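Local structure of hypothetical protein AF1432 (Archaeoglobus fulgidus, 1YNB) at residues D8-V11 and K12-E16; A46-I49 and A50-A54; S114-E117 and V118-D122. The protein probably hydrolyses 2'-deoxyribonucleoside 5'-phosphates to deoxyribonucleosides and phosphate as a metal-dependent homodimeric phosphohydrolase of the HD-domain superfamily. All coordinates share one frame; numbering follows the deposited sequence.

Contact 1: residues D8-V11 and K12-E16; sequences DDVV and KFIHE
Val11 and His15, one turn apart on helix 8-18, run alongside each other. Val11 CG1 rests 3.9 Å from His15 CD2, placed there by its trans setting to the backbone N (chi1 165°), which carries this methyl beside its carbonyl carbon, toward the following turn. The apolar pair is Val10 and Ile14, whose side chains cross with Val10 CG1 3.9 Å from Ile14 CD1.

The backbone adds four successive i to i+4 hydrogen bonds. Lys12 N donates to Asp8 O over 3.0 Å, Phe13 N to Asp9 O, Ile14 N to Val10 O over 2.9 Å and His15 N to Val11 O over 3.1 Å.

Beyond the helix, the Phe13 ring meets Trp106, whereas His15 faces the second subunit: its ND1 is hydrogen-bonded to Glu134 and its ring packs edge-to-face with Phe130, both of that subunit. With an alanine here the imidazole is gone, which would probably leave Glu134 of the second subunit without its mate and open a gap beside Val11 CG1. The chemistry thus implies a two-sided helix, with Phe13 turned into its own chain and His15 set with CD2 against Val11 CG1 and ND1 across the dimer interface.

Contact 2: residues A46-I49 and A50-A54; sequences AAII and AFILA
Helix 39-56 of the HD-domain fold, buried through this part, brings Ile49 against Leu53 one turn further along. Leu53 follows Ile49 with its side chain leaving the helix in the same direction, Ile49 CG2 standing 4.1 Å from Leu53 CG. The methyl CG2 is the branch that reaches forward because CG1 takes the place beside the backbone N (chi1 -69°). Ile48 and Ile52 repeat the spacing more loosely, with 4.4 Å between Ile48 CG2 and Ile52 CD1.

Four consecutive i to i+4 bonds run beneath them: Ala50 N to Ala46 O at 2.8 Å, Phe51 N to Ala47 O at 3.1 Å, Ile52 N to Ile48 O and Leu53 N to Ile49 O. Ala50 CB lies 3.4 Å from Ala46 O.

The helix is covered on several flanks. Ala47 and Phe51 pack on helix 61-73, Ala50 on Ala123 of helix 117-135, and Ile52 on Ile159 of helix 154-166. Phe51 also meets Phe73 of the second subunit edge-to-face, and Ile49 packs on Ile14 of that subunit. At the Leu53 end the branch carbon settles over the preceding turn, Leu53 CG lying 3.4 Å from Ile49 O, the same oxygen that accepts the Leu53 N-H.

Contact 3: residues S114-E117 and V118-D122; sequences SDVE and VYVSD
Ser121 N donates to Glu117 O across 2.9 Å, the shorter of the two hydrogen bonds that join residues 114-117 to 118-122. The bond is fairly straight at hydrogen (158°), but the donor sits tilted 29° from the carbonyl plane. Ser121 CB also comes to 3.3 Å from the same oxygen. One residue earlier, Val120 N donates to Val116 O over 3.1 Å, and here the nitrogen approaches nearly along the C=O axis. Val116 occupies the N-cap position, and this bond starts the regular i to i+4 pattern of helix 117-135.

Two carbons also lie near Val116 O: Val120 CG2 is 3.3 Å away, and Tyr119 CB flanks it. Val120 presents this methyl back toward the start of the helix because CG1 takes the position trans to the backbone N (chi1 179°). The valine side chains are themselves in looser contact, Val116 CG2 being 4.4 Å from Val120 CG2. Tyr119 sets its ring obliquely by Val116, with CD2 4.2 Å from Val116 CA, while its hydroxyl is hydrogen-bonded to Glu59. Glu117 is bent at chi2, which turns its carboxylate alongside Val120, with Glu117 OE1 4.1 Å from Val120 CB and OE2 near Val120 CG2.

Helix 61-73 covers one flank, with Ala67 and Ala70 against Val116 and Ala70 also against Glu117 and Val120. Val120 further touches His74, part of an H...HD...D pattern consistent with an HD-type metal site, although no metal is bound to those residues here. Toward helix 39-56, Tyr119 and Asp122 pack on Leu53, which places this helix start between helices 61-73 and 39-56.

Overall arrangement
From the N terminus, contact 1 lies within helix 8-18, contact 2 follows within the next helix, 39-56, and contact 3 comes last, where the loop after helix 96-103 enters helix 117-135. Each spans adjoining residues, so none closes a long loop; they stand in series and neither nest nor cross. Within one chain contact 1 is distant, its centre about 26 Å from each of the others, but across the dimer Ile49 meets Ile14 of the other subunit. Contacts 2 and 3 have centres about 10 Å apart and touch where Leu53 CD1 lies 3.6 Å from Asp122 CB, joining helix 39-56 to helix 117-135. Contact 3 touches no other chain of the assembly.

Contact 1: residues D8-V11 and K12-E16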
loop_
_atom_site.group_PDB
_atom_site.type_symbol
_atom_site.label_atom_id
_atom_site.label_comp_id
_atom_site.label_asym_id
_atom_site.label_seq_id
_atom_site.Cartn_x
_atom_site.Cartn_y
_atom_site.Cartn_z
ATOM N N ASP A 8 -15.404 14.774 21.989
ATOM C CA ASP A 8 -16.271 13.804 21.317
ATOM C C ASP A 8 -16.500 14.163 19.860
ATOM O O ASP A 8 -16.618 13.281 19.002
ATOM C CB ASP A 8 -17.613 13.702 22.033
ATOM C CG ASP A 8 -17.505 12.924 23.327
ATOM O OD1 ASP A 8 -17.120 13.534 24.359
ATOM O OD2 ASP A 8 -17.777 11.698 23.298
ATOM N N ASP A 9 -16.597 15.466 19.586
ATOM C CA ASP A 9 -16.785 15.925 18.220
ATOM C C ASP A 9 -15.535 15.608 17.421
ATOM O O ASP A 9 -15.614 15.253 16.257
ATOM C CB ASP A 9 -17.033 17.431 18.184
ATOM C CG ASP A 9 -18.459 17.779 18.510
ATOM O OD1 ASP A 9 -19.058 17.063 19.351
ATOM O OD2 ASP A 9 -18.984 18.775 17.933
ATOM N N VAL A 10 -14.380 15.730 18.049
ATOM C CA VAL A 10 -13.141 15.455 17.347
ATOM C C VAL A 10 -13.035 13.962 17.067
ATOM O O VAL A 10 -12.634 13.547 15.975
ATOM C CB VAL A 10 -11.927 15.925 18.174
ATOM C CG1 VAL A 10 -10.632 15.408 17.550
ATOM C CG2 VAL A 10 -11.909 17.472 18.219
ATOM N N VAL A 11 -13.391 13.144 18.043
ATOM C CA VAL A 11 -13.295 11.708 17.814
ATOM C C VAL A 11 -14.266 11.327 16.679
ATOM O O VAL A 11 -13.886 10.609 15.777
ATOM C CB VAL A 11 -13.570 10.922 19.132
ATOM C CG1 VAL A 11 -13.843 9.433 18.867
ATOM C CG2 VAL A 11 -12.338 11.058 20.026
ATOM N N LYS A 12 -15.492 11.827 16.690
ATOM C CA LYS A 12 -16.400 11.482 15.581
ATOM C C LYS A 12 -15.856 11.960 14.234
ATOM O O LYS A 12 -16.005 11.283 13.201
ATOM C CB LYS A 12 -17.808 12.039 15.837
ATOM C CG LYS A 12 -18.686 11.020 16.549
ATOM C CD LYS A 12 -20.073 11.523 16.882
ATOM C CE LYS A 12 -20.980 10.326 17.321
ATOM N NZ LYS A 12 -20.295 9.276 18.190
ATOM N N PHE A 13 -15.251 13.154 14.211
ATOM C CA PHE A 13 -14.670 13.654 12.983
ATOM C C PHE A 13 -13.556 12.711 12.488
ATOM O O PHE A 13 -13.456 12.447 11.280
ATOM C CB PHE A 13 -14.097 15.082 13.191
ATOM C CG PHE A 13 -13.300 15.600 12.025
ATOM C CD1 PHE A 13 -13.924 16.011 10.859
ATOM C CD2 PHE A 13 -11.903 15.681 12.094
ATOM C CE1 PHE A 13 -13.184 16.491 9.784
ATOM C CE2 PHE A 13 -11.145 16.163 11.018
ATOM C CZ PHE A 13 -11.779 16.568 9.862
ATOM N N ILE A 14 -12.724 12.191 13.390
ATOM C CA ILE A 14 -11.645 11.310 12.946
ATOM C C ILE A 14 -12.245 10.009 12.356
ATOM O O ILE A 14 -11.736 9.514 11.352
ATOM C CB ILE A 14 -10.647 11.009 14.091
ATOM C CG1 ILE A 14 -9.873 12.325 14.398
ATOM C CG2 ILE A 14 -9.604 9.950 13.643
ATOM C CD1 ILE A 14 -9.096 12.354 15.756
ATOM N N HIS A 15 -13.314 9.510 12.971
ATOM C CA HIS A 15 -14.006 8.305 12.464
ATOM C C HIS A 15 -14.549 8.654 11.094
ATOM O O HIS A 15 -14.442 7.867 10.122
ATOM C CB HIS A 15 -15.178 7.900 13.368
ATOM C CG HIS A 15 -14.776 7.103 14.576
ATOM N ND1 HIS A 15 -13.932 6.015 14.502
ATOM C CD2 HIS A 15 -15.096 7.240 15.882
ATOM C CE1 HIS A 15 -13.743 5.524 15.711
ATOM N NE2 HIS A 15 -14.439 6.247 16.570
ATOM N N GLU A 16 -15.128 9.854 10.985
ATOM C CA GLU A 16 -15.718 10.270 9.706
ATOM C C GLU A 16 -14.685 10.374 8.600
ATOM O O GLU A 16 -14.943 10.006 7.457
ATOM C CB GLU A 16 -16.467 11.626 9.858
ATOM C CG GLU A 16 -16.974 12.179 8.508
ATOM C CD GLU A 16 -17.872 13.413 8.654
ATOM O OE1 GLU A 16 -18.189 13.785 9.805
ATOM O OE2 GLU A 16 -18.273 13.995 7.618
#

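Contact 2: residues A46-I49 and A50-A54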
loop_
_atom_site.group_PDB
_atom_site.type_symbol
_atom_site.label_atom_id
_atom_site.label_comp_id
_atom_site.label_asym_id
_atom_site.label_seq_id
_atom_site.Cartn_x
_atom_site.Cartn_y
_atom_site.Cartn_z
ATOM N N ALA A 46 -2.195 13.403 -3.801
ATOM C CA ALA A 46 -2.344 14.778 -4.264
ATOM C C ALA A 46 -1.623 15.701 -3.258
ATOM O O ALA A 46 -1.036 16.723 -3.668
ATOM C CB ALA A 46 -3.809 15.151 -4.349
ATOM N N ALA A 47 -1.693 15.349 -1.973
ATOM C CA ALA A 47 -1.012 16.162 -0.951
ATOM C C ALA A 47 0.477 16.159 -1.176
ATOM O O ALA A 47 1.114 17.218 -1.155
ATOM C CB ALA A 47 -1.389 15.689 0.468
ATOM N N ILE A 48 1.071 14.988 -1.431
ATOM C CA ILE A 48 2.480 14.922 -1.712
ATOM C C ILE A 48 2.791 15.712 -2.998
ATOM O O ILE A 48 3.773 16.478 -3.073
ATOM C CB ILE A 48 2.921 13.436 -1.782
ATOM C CG1 ILE A 48 2.796 12.832 -0.372
ATOM C CG2 ILE A 48 4.368 13.280 -2.310
ATOM C CD1 ILE A 48 3.025 11.335 -0.330
ATOM N N ILE A 49 1.961 15.564 -4.028
ATOM C CA ILE A 49 2.220 16.348 -5.234
ATOM C C ILE A 49 2.155 17.872 -4.967
ATOM O O ILE A 49 2.956 18.620 -5.528
ATOM C CB ILE A 49 1.193 16.003 -6.326
ATOM C CG1 ILE A 49 1.494 14.552 -6.802
ATOM C CG2 ILE A 49 1.321 16.958 -7.523
ATOM C CD1 ILE A 49 0.380 13.989 -7.807
ATOM N N ALA A 50 1.197 18.303 -4.143
ATOM C CA ALA A 50 1.028 19.736 -3.861
ATOM C C ALA A 50 2.293 20.270 -3.175
ATOM O O ALA A 50 2.740 21.385 -3.468
ATOM C CB ALA A 50 -0.195 19.969 -3.005
ATOM N N PHE A 51 2.862 19.458 -2.290
ATOM C CA PHE A 51 4.117 19.772 -1.592
ATOM C C PHE A 51 5.189 19.970 -2.674
ATOM O O PHE A 51 5.895 20.985 -2.708
ATOM C CB PHE A 51 4.489 18.605 -0.697
ATOM C CG PHE A 51 5.772 18.785 0.049
ATOM C CD1 PHE A 51 5.812 19.581 1.198
ATOM C CD2 PHE A 51 6.926 18.145 -0.376
ATOM C CE1 PHE A 51 7.005 19.732 1.923
ATOM C CE2 PHE A 51 8.123 18.284 0.332
ATOM C CZ PHE A 51 8.139 19.095 1.500
ATOM N N ILE A 52 5.295 19.003 -3.593
ATOM C CA ILE A 52 6.265 19.106 -4.673
ATOM C C ILE A 52 6.061 20.353 -5.545
ATOM O O ILE A 52 7.041 21.032 -5.905
ATOM C CB ILE A 52 6.210 17.858 -5.578
ATOM C CG1 ILE A 52 6.778 16.647 -4.828
ATOM C CG2 ILE A 52 7.059 18.076 -6.842
ATOM C CD1 ILE A 52 6.484 15.297 -5.538
ATOM N N LEU A 53 4.817 20.634 -5.916
ATOM C CA LEU A 53 4.529 21.803 -6.762
ATOM C C LEU A 53 4.987 23.100 -6.097
ATOM O O LEU A 53 5.549 23.975 -6.756
ATOM C CB LEU A 53 3.036 21.919 -7.073
ATOM C CG LEU A 53 2.474 20.839 -8.022
ATOM C CD1 LEU A 53 1.002 21.047 -8.240
ATOM C CD2 LEU A 53 3.218 20.871 -9.331
ATOM N N ALA A 54 4.737 23.217 -4.799
ATOM C CA ALA A 54 5.135 24.426 -4.075
ATOM C C ALA A 54 6.644 24.538 -4.058
ATOM O O ALA A 54 7.186 25.578 -4.397
ATOM C CB ALA A 54 4.578 24.390 -2.648
#

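Contact 3: residues S114-E117 and V118-D122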
loop_
_atom_site.group_PDB
_atom_site.type_symbol
_atom_site.label_atom_id
_atom_site.label_comp_id
_atom_site.label_asym_id
_atom_site.label_seq_id
_atom_site.Cartn_x
_atom_site.Cartn_y
_atom_site.Cartn_z
ATOM N N SER A 114 -6.429 29.803 1.158
ATOM C CA SER A 114 -6.635 30.549 -0.076
ATOM C C SER A 114 -5.318 30.800 -0.796
ATOM O O SER A 114 -5.279 30.827 -2.021
ATOM C CB SER A 114 -7.346 31.875 0.206
ATOM O OG SER A 114 -8.754 31.684 0.181
ATOM N N ASP A 115 -4.232 30.940 -0.052
ATOM C CA ASP A 115 -2.938 31.190 -0.667
ATOM C C ASP A 115 -2.280 29.994 -1.340
ATOM O O ASP A 115 -1.249 30.151 -1.995
ATOM C CB ASP A 115 -1.957 31.758 0.353
ATOM C CG ASP A 115 -1.803 30.873 1.561
ATOM O OD1 ASP A 115 -2.814 30.260 1.952
ATOM O OD2 ASP A 115 -0.686 30.797 2.136
ATOM N N VAL A 116 -2.840 28.794 -1.152
ATOM C CA VAL A 116 -2.259 27.606 -1.774
ATOM C C VAL A 116 -3.309 26.886 -2.603
ATOM O O VAL A 116 -3.075 25.770 -3.083
ATOM C CB VAL A 116 -1.694 26.596 -0.706
ATOM C CG1 VAL A 116 -0.483 27.170 -0.002
ATOM C CG2 VAL A 116 -2.765 26.238 0.299
ATOM N N GLU A 117 -4.470 27.495 -2.781
ATOM C CA GLU A 117 -5.489 26.820 -3.549
ATOM C C GLU A 117 -5.048 26.484 -4.957
ATOM O O GLU A 117 -5.539 25.516 -5.537
ATOM C CB GLU A 117 -6.806 27.613 -3.570
ATOM C CG GLU A 117 -7.547 27.507 -2.228
ATOM C CD GLU A 117 -7.453 26.087 -1.602
ATOM O OE1 GLU A 117 -8.041 25.117 -2.139
ATOM O OE2 GLU A 117 -6.776 25.935 -0.568
ATOM N N VAL A 118 -4.128 27.258 -5.523
ATOM C CA VAL A 118 -3.705 26.916 -6.874
ATOM C C VAL A 118 -2.860 25.655 -6.879
ATOM O O VAL A 118 -2.968 24.859 -7.799
ATOM C CB VAL A 118 -2.941 28.057 -7.574
ATOM C CG1 VAL A 118 -2.418 27.591 -8.894
ATOM C CG2 VAL A 118 -3.898 29.211 -7.839
ATOM N N TYR A 119 -2.029 25.454 -5.859
ATOM C CA TYR A 119 -1.232 24.230 -5.824
ATOM C C TYR A 119 -2.149 23.026 -5.565
ATOM O O TYR A 119 -1.907 21.936 -6.085
ATOM C CB TYR A 119 -0.151 24.288 -4.739
ATOM C CG TYR A 119 0.874 25.368 -4.986
ATOM C CD1 TYR A 119 1.651 25.364 -6.151
ATOM C CD2 TYR A 119 1.015 26.441 -4.095
ATOM C CE1 TYR A 119 2.533 26.402 -6.432
ATOM C CE2 TYR A 119 1.906 27.488 -4.369
ATOM C CZ TYR A 119 2.656 27.461 -5.545
ATOM O OH TYR A 119 3.492 28.506 -5.862
ATOM N N VAL A 120 -3.190 23.227 -4.765
ATOM C CA VAL A 120 -4.122 22.152 -4.461
ATOM C C VAL A 120 -4.870 21.775 -5.729
ATOM O O VAL A 120 -5.024 20.586 -6.049
ATOM C CB VAL A 120 -5.132 22.571 -3.366
ATOM C CG1 VAL A 120 -6.131 21.424 -3.083
ATOM C CG2 VAL A 120 -4.371 22.904 -2.074
ATOM N N SER A 121 -5.327 22.789 -6.456
ATOM C CA SER A 121 -6.079 22.570 -7.689
ATOM C C SER A 121 -5.253 21.809 -8.726
ATOM O O SER A 121 -5.748 20.849 -9.320
ATOM C CB SER A 121 -6.525 23.914 -8.289
ATOM O OG SER A 121 -7.390 23.699 -9.396
ATOM N N ASP A 122 -4.015 22.246 -8.953
ATOM C CA ASP A 122 -3.135 21.591 -9.912
ATOM C C ASP A 122 -2.782 20.164 -9.440
ATOM O O ASP A 122 -2.690 19.225 -10.256
ATOM C CB ASP A 122 -1.825 22.354 -10.077
ATOM C CG ASP A 122 -1.878 23.436 -11.185
ATOM O OD1 ASP A 122 -2.946 23.687 -11.801
ATOM O OD2 ASP A 122 -0.820 24.022 -11.427
#